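Local coordinates for activating signal cointegrator 1 complex subunit 3 (Homo sapiens, PDB 6YXQ), which unwinds duplex DNA 3'-5' with ATP for alkylation repair and also helps rescue stalled ribosomes, this chain being the N-terminal part needed to bind ASCC2, at residues 47-50 / 51-55; 79-82 / 83-87; 124-128 / 129-133. All coordinates share one frame; numbering follows the deposited sequence.

Interaction 1. Residues 47-50 / 51-55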
loop_
_atom_site.group_PDB
_atom_site.type_symbol
_atom_site.label_atom_id
_atom_site.label_comp_id
_atom_site.label_asym_id
_atom_site.label_seq_id
_atom_site.Cartn_x
_atom_site.Cartn_y
_atom_site.Cartn_z
ATOM N N LEU A 47 -25.280 -3.158 11.797
ATOM C CA LEU A 47 -24.111 -2.680 12.518
ATOM C C LEU A 47 -23.916 -3.637 13.683
ATOM O O LEU A 47 -24.511 -4.721 13.686
ATOM C CB LEU A 47 -24.290 -1.217 12.948
ATOM C CG LEU A 47 -23.152 -0.395 13.575
ATOM C CD1 LEU A 47 -22.956 0.912 12.832
ATOM C CD2 LEU A 47 -23.444 -0.115 15.040
ATOM N N GLY A 48 -23.080 -3.259 14.649
ATOM C CA GLY A 48 -22.809 -4.042 15.840
ATOM C C GLY A 48 -23.985 -4.844 16.350
ATOM O O GLY A 48 -23.920 -6.073 16.414
ATOM N N LEU A 49 -25.083 -4.179 16.681
ATOM C CA LEU A 49 -26.241 -4.866 17.229
ATOM C C LEU A 49 -27.481 -4.512 16.427
ATOM O O LEU A 49 -27.765 -3.334 16.200
ATOM C CB LEU A 49 -26.443 -4.514 18.703
ATOM C CG LEU A 49 -25.239 -4.751 19.615
ATOM C CD1 LEU A 49 -25.639 -4.461 21.036
ATOM C CD2 LEU A 49 -24.684 -6.174 19.479
ATOM N N THR A 50 -28.216 -5.537 16.013
ATOM C CA THR A 50 -29.448 -5.358 15.272
ATOM C C THR A 50 -30.588 -4.970 16.210
ATOM O O THR A 50 -30.475 -5.037 17.436
ATOM C CB THR A 50 -29.803 -6.635 14.522
ATOM O OG1 THR A 50 -31.144 -6.540 14.033
ATOM C CG2 THR A 50 -29.714 -7.812 15.453
ATOM N N TRP A 51 -31.710 -4.576 15.604
ATOM C CA TRP A 51 -32.867 -4.101 16.358
ATOM C C TRP A 51 -33.430 -5.183 17.281
ATOM O O TRP A 51 -33.789 -4.909 18.438
ATOM C CB TRP A 51 -33.930 -3.618 15.370
ATOM C CG TRP A 51 -35.105 -2.974 15.999
ATOM C CD1 TRP A 51 -36.385 -3.448 16.029
ATOM C CD2 TRP A 51 -35.122 -1.726 16.691
ATOM N NE1 TRP A 51 -37.199 -2.572 16.704
ATOM C CE2 TRP A 51 -36.446 -1.504 17.118
ATOM C CE3 TRP A 51 -34.144 -0.775 16.996
ATOM C CZ2 TRP A 51 -36.817 -0.370 17.830
ATOM C CZ3 TRP A 51 -34.511 0.347 17.704
ATOM C CH2 TRP A 51 -35.837 0.542 18.114
ATOM N N LYS A 52 -33.532 -6.418 16.780
ATOM C CA LYS A 52 -34.023 -7.522 17.603
ATOM C C LYS A 52 -33.092 -7.790 18.783
ATOM O O LYS A 52 -33.552 -8.017 19.909
ATOM C CB LYS A 52 -34.185 -8.774 16.740
ATOM C CG LYS A 52 -35.275 -8.660 15.678
ATOM C CD LYS A 52 -35.394 -9.938 14.851
ATOM C CE LYS A 52 -36.576 -9.889 13.883
ATOM N NZ LYS A 52 -37.899 -9.801 14.582
ATOM N N LYS A 53 -31.777 -7.770 18.544
ATOM C CA LYS A 53 -30.825 -7.907 19.641
ATOM C C LYS A 53 -30.996 -6.788 20.660
ATOM O O LYS A 53 -30.898 -7.023 21.871
ATOM C CB LYS A 53 -29.393 -7.935 19.097
ATOM C CG LYS A 53 -28.797 -9.338 19.000
ATOM C CD LYS A 53 -27.330 -9.320 18.594
ATOM C CE LYS A 53 -27.152 -9.444 17.077
ATOM N NZ LYS A 53 -25.721 -9.425 16.628
ATOM N N ILE A 54 -31.277 -5.570 20.187
ATOM C CA ILE A 54 -31.412 -4.430 21.090
ATOM C C ILE A 54 -32.633 -4.591 21.982
ATOM O O ILE A 54 -32.572 -4.344 23.195
ATOM C CB ILE A 54 -31.461 -3.110 20.296
ATOM C CG1 ILE A 54 -30.076 -2.752 19.757
ATOM C CG2 ILE A 54 -31.961 -1.982 21.168
ATOM C CD1 ILE A 54 -30.083 -1.573 18.818
ATOM N N ILE A 55 -33.764 -5.012 21.415
ATOM C CA ILE A 55 -34.929 -5.132 22.293
ATOM C C ILE A 55 -34.828 -6.390 23.155
ATOM O O ILE A 55 -35.357 -6.420 24.274
ATOM C CB ILE A 55 -36.257 -5.063 21.509
ATOM C CG1 ILE A 55 -36.600 -6.388 20.840
ATOM C CG2 ILE A 55 -36.231 -3.922 20.487
ATOM C CD1 ILE A 55 -38.047 -6.455 20.406
#
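Thr50 lays its methyl group against the stem of Lys53, one turn further on at the start of helix 51-61. The two side chains cross at about a right angle, and Thr50 CG2 comes within 3.4 Å of Lys53 CE. Thr50 sits at the N-cap position; with OG1 swung opposite the backbone N (chi1 168°), CG2 is turned to face the lysine, whose chain bends at chi3 to pass over it. Next to this pair the main chain closes the first turn: Ile54 N donates to Thr50 O at 2.9 Å, with the donor in the carbonyl plane.

Leu49 and Ile54 also meet, the CB of Leu49 lying 4.2 Å from CG1 of Ile54. Both are buried, as branched aliphatic residues suit a position between helices: Leu49 packs on Leu153 and Met156 of helix 147-163, and Ile54 on Phe102 of helix 91-105. Trp51 turns its ring toward Leu74 and Leu78 of helix 64-85.

Lys53 NZ lies 3.8 Å from Gly48 O, too far for a normal hydrogen bond. The helix start thus combines the bond from Ile54 N to Thr50 O with apolar contacts, and the long lysine suits its partly exposed place: its methylenes rest on the threonine methyl, while its side chain also touches Glu160 of helix 147-163, an acidic neighbour that would probably favour the positive charge.

Interaction 2. Residues 79-82 / 83-87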
loop_
_atom_site.group_PDB
_atom_site.type_symbol
_atom_site.label_atom_id
_atom_site.label_comp_id
_atom_site.label_asym_id
_atom_site.label_seq_id
_atom_site.Cartn_x
_atom_site.Cartn_y
_atom_site.Cartn_z
ATOM N N HIS A 79 -40.084 5.665 14.359
ATOM C CA HIS A 79 -40.620 6.740 13.533
ATOM C C HIS A 79 -39.497 7.583 12.929
ATOM O O HIS A 79 -39.534 7.927 11.736
ATOM C CB HIS A 79 -41.576 7.593 14.373
ATOM C CG HIS A 79 -42.218 8.713 13.619
ATOM N ND1 HIS A 79 -42.730 8.560 12.349
ATOM C CD2 HIS A 79 -42.438 10.003 13.960
ATOM C CE1 HIS A 79 -43.231 9.711 11.937
ATOM N NE2 HIS A 79 -43.065 10.603 12.895
ATOM N N ALA A 80 -38.483 7.914 13.736
ATOM C CA ALA A 80 -37.350 8.677 13.216
ATOM C C ALA A 80 -36.648 7.922 12.095
ATOM O O ALA A 80 -36.265 8.516 11.077
ATOM C CB ALA A 80 -36.363 9.003 14.336
ATOM N N ALA A 81 -36.465 6.613 12.265
ATOM C CA ALA A 81 -35.832 5.834 11.206
ATOM C C ALA A 81 -36.709 5.797 9.963
ATOM O O ALA A 81 -36.207 5.914 8.842
ATOM C CB ALA A 81 -35.514 4.423 11.693
ATOM N N LYS A 82 -38.026 5.667 10.139
ATOM C CA LYS A 82 -38.928 5.714 8.993
ATOM C C LYS A 82 -38.715 6.991 8.193
ATOM O O LYS A 82 -38.590 6.959 6.965
ATOM C CB LYS A 82 -40.384 5.602 9.451
ATOM C CG LYS A 82 -41.380 5.467 8.300
ATOM C CD LYS A 82 -42.701 6.167 8.600
ATOM C CE LYS A 82 -43.415 5.543 9.797
ATOM N NZ LYS A 82 -44.682 6.254 10.146
ATOM N N GLN A 83 -38.643 8.129 8.883
ATOM C CA GLN A 83 -38.385 9.388 8.189
ATOM C C GLN A 83 -37.025 9.371 7.491
ATOM O O GLN A 83 -36.911 9.775 6.328
ATOM C CB GLN A 83 -38.477 10.560 9.165
ATOM C CG GLN A 83 -39.837 10.696 9.819
ATOM C CD GLN A 83 -39.861 11.692 10.969
ATOM O OE1 GLN A 83 -38.896 11.825 11.722
ATOM N NE2 GLN A 83 -40.977 12.387 11.116
ATOM N N ILE A 84 -35.981 8.892 8.177
ATOM C CA ILE A 84 -34.637 8.929 7.596
ATOM C C ILE A 84 -34.499 7.912 6.470
ATOM O O ILE A 84 -34.032 8.239 5.372
ATOM C CB ILE A 84 -33.564 8.691 8.670
ATOM C CG1 ILE A 84 -33.504 9.864 9.645
ATOM C CG2 ILE A 84 -32.209 8.458 8.001
ATOM C CD1 ILE A 84 -32.456 9.702 10.719
ATOM N N VAL A 85 -34.862 6.654 6.739
ATOM C CA VAL A 85 -34.634 5.588 5.766
ATOM C C VAL A 85 -35.617 5.696 4.605
ATOM O O VAL A 85 -35.251 5.473 3.445
ATOM C CB VAL A 85 -34.707 4.208 6.453
ATOM C CG1 VAL A 85 -34.150 3.125 5.540
ATOM C CG2 VAL A 85 -33.922 4.218 7.758
ATOM N N GLY A 86 -36.860 6.067 4.885
ATOM C CA GLY A 86 -37.915 6.004 3.882
ATOM C C GLY A 86 -38.614 4.661 3.895
ATOM O O GLY A 86 -38.047 3.634 4.268
ATOM N N THR A 87 -39.885 4.667 3.488
ATOM C CA THR A 87 -40.708 3.469 3.616
ATOM C C THR A 87 -40.640 2.534 2.417
ATOM O O THR A 87 -41.205 1.435 2.484
ATOM C CB THR A 87 -42.179 3.834 3.848
ATOM O OG1 THR A 87 -42.797 4.152 2.595
ATOM C CG2 THR A 87 -42.306 5.012 4.796
#
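Gln83 and Lys82 carry most of this contact, in the C-terminal turn of helix 64-85, which is followed by a glycine with positive phi. Gln83 reaches back one turn to His79. Its CG stands beside the backbone N (chi1 -60°) and the chain then runs extended, bringing the amide over one face of the imidazole: Gln83 CD is 3.9 Å above the ring plane, displaced toward the rim. Amide and ring planes are 43° apart, an inclined approach rather than a flat stack. Gln83 NE2 and His79 NE2 come to 3.3 Å, but the angle is poor and the pair is not a hydrogen bond. Two polar, flat side chains suit this exposed flank.

Next to this pair, Lys82 reaches forward to Thr87, beyond the helix. The two lie side by side and point the same way, with Lys82 CG 3.7 Å from Thr87 CG2, so the aliphatic part of the lysine rests on the threonine methyl.

The inward side is made of small or aliphatic residues. Ala80 and Ala81 allow Leu101 of helix 91-105 to come close, and Ile84 packs on Ile119 and Phe123 of helix 113-123. Main-chain bonds run from Gln83 N to His79 O and from Ile84 N to Ala80 O. Gly86 leaves helical geometry with a positive phi, which glycine adopts readily, yet its N still donates to Lys82 O at 2.8 Å, the donor tilted 34° from the carbonyl plane.

Interaction 3. Residues 124-128 / 129-133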
loop_
_atom_site.group_PDB
_atom_site.type_symbol
_atom_site.label_atom_id
_atom_site.label_comp_id
_atom_site.label_asym_id
_atom_site.label_seq_id
_atom_site.Cartn_x
_atom_site.Cartn_y
_atom_site.Cartn_z
ATOM N N GLY A 124 -27.542 9.139 3.177
ATOM C CA GLY A 124 -27.610 10.354 2.402
ATOM C C GLY A 124 -28.156 11.491 3.238
ATOM O O GLY A 124 -28.185 11.419 4.471
ATOM N N PRO A 125 -28.602 12.562 2.588
ATOM C CA PRO A 125 -29.134 13.704 3.338
ATOM C C PRO A 125 -30.488 13.382 3.950
ATOM O O PRO A 125 -31.300 12.654 3.372
ATOM C CB PRO A 125 -29.246 14.807 2.279
ATOM C CG PRO A 125 -28.401 14.330 1.122
ATOM C CD PRO A 125 -28.514 12.846 1.148
ATOM N N PHE A 126 -30.723 13.946 5.133
ATOM C CA PHE A 126 -31.860 13.588 5.968
ATOM C C PHE A 126 -32.269 14.793 6.798
ATOM O O PHE A 126 -31.472 15.718 6.992
ATOM C CB PHE A 126 -31.519 12.412 6.893
ATOM C CG PHE A 126 -30.497 12.749 7.944
ATOM C CD1 PHE A 126 -29.142 12.786 7.628
ATOM C CD2 PHE A 126 -30.890 13.028 9.247
ATOM C CE1 PHE A 126 -28.197 13.098 8.589
ATOM C CE2 PHE A 126 -29.952 13.342 10.215
ATOM C CZ PHE A 126 -28.601 13.378 9.884
ATOM N N PRO A 127 -33.503 14.813 7.306
ATOM C CA PRO A 127 -33.903 15.872 8.247
ATOM C C PRO A 127 -33.266 15.675 9.615
ATOM O O PRO A 127 -33.417 14.622 10.237
ATOM C CB PRO A 127 -35.426 15.727 8.318
ATOM C CG PRO A 127 -35.686 14.319 7.923
ATOM C CD PRO A 127 -34.649 13.987 6.894
ATOM N N SER A 128 -32.580 16.713 10.095
ATOM C CA SER A 128 -31.916 16.643 11.392
ATOM C C SER A 128 -32.899 16.640 12.563
ATOM O O SER A 128 -32.530 16.207 13.664
ATOM C CB SER A 128 -30.933 17.803 11.536
ATOM O OG SER A 128 -31.566 19.045 11.303
ATOM N N SER A 129 -34.129 17.125 12.361
ATOM C CA SER A 129 -35.144 17.024 13.404
ATOM C C SER A 129 -35.324 15.575 13.864
ATOM O O SER A 129 -35.527 15.306 15.058
ATOM C CB SER A 129 -36.461 17.601 12.890
ATOM O OG SER A 129 -36.801 17.031 11.639
ATOM N N SER A 130 -35.213 14.621 12.933
ATOM C CA SER A 130 -35.389 13.211 13.273
ATOM C C SER A 130 -34.193 12.666 14.030
ATOM O O SER A 130 -34.342 11.799 14.900
ATOM C CB SER A 130 -35.634 12.391 12.005
ATOM O OG SER A 130 -36.840 12.792 11.379
ATOM N N ALA A 131 -32.998 13.141 13.689
ATOM C CA ALA A 131 -31.829 12.830 14.500
ATOM C C ALA A 131 -32.029 13.298 15.936
ATOM O O ALA A 131 -31.712 12.569 16.885
ATOM C CB ALA A 131 -30.585 13.465 13.884
ATOM N N THR A 132 -32.567 14.510 16.114
ATOM C CA THR A 132 -32.855 14.994 17.465
ATOM C C THR A 132 -33.862 14.086 18.165
ATOM O O THR A 132 -33.683 13.725 19.334
ATOM C CB THR A 132 -33.383 16.431 17.438
ATOM O OG1 THR A 132 -32.295 17.348 17.276
ATOM C CG2 THR A 132 -34.091 16.746 18.746
ATOM N N ALA A 133 -34.935 13.720 17.464
ATOM C CA ALA A 133 -35.966 12.880 18.068
ATOM C C ALA A 133 -35.394 11.539 18.513
ATOM O O ALA A 133 -35.652 11.076 19.635
ATOM C CB ALA A 133 -37.109 12.672 17.081
#
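Thr132 N donates to Ser128 O at 3.0 Å, with an N-H...O angle of 161°, the straighter of the two backbone bonds that join residues 124-128 to the helical residues 129-133. The other runs from Ser130 N to Pro127 O at 3.2 Å and spans three residues instead of four. Its donor stands 55° out of the carbonyl plane, well away from a lone pair, so it is probably the weaker grip. Together they anchor successive carbonyls, those of Pro127 and Ser128, on the first turn. Pro127 suits its place just ahead of the helix because it has no N-H to satisfy and its ring restrains the backbone. Within the helix itself, Ala133 N continues the pattern by donating to Ser129 O.

Outside this backbone frame the serines lie against the proline ring. Ser129 OG comes to 3.8 Å from Pro127 CB, and Ser130 OG to 4.0 Å from Pro127 CG; these are van der Waals contacts, and such short side chains fit easily in the tight first turn.

The apolar part is the meeting of Phe126 with Ala131. The methyl CB of Ala131 approaches the edge of the ring, in its plane, 3.7 Å from Phe126 CE2. Phe126 carries its CG between the backbone N and the carbonyl carbon (chi1 67°), which turns the ring back toward the helix, and the small alanine lets its rim come close.

Gly124, with positive phi, ends helix 113-123, so the segment joins two helices. Phe126 packs on Ile119 and Lys120 of helix 113-123 and on Ile84 of helix 64-85, while Ala131 also touches Ile119 and Ser130 touches Ile84. The ring therefore lies where all three helices converge.

How the interactions relate
The three contacts come in series along the chain, each at a helix end: interaction 1 opens helix 51-61, interaction 2 closes helix 64-85, the next helix, and interaction 3 leads from helix 113-123 into helix 128-142. Interactions 2 and 3 are neighbours, their centres about 9 Å apart, and touch directly: Ile84 packs on Phe126, and Ala80 lies against Ser130. Interaction 1 stands apart, its centre about 17 Å from that of interaction 2 and 21 Å from that of interaction 3. Helix 91-105 packs against both interactions 1 and 2. All three shape helix ends in the largely helical N-terminal region required for interaction with ASCC2; the other protein chain touches none of their segments, so they bear on this region's own fold.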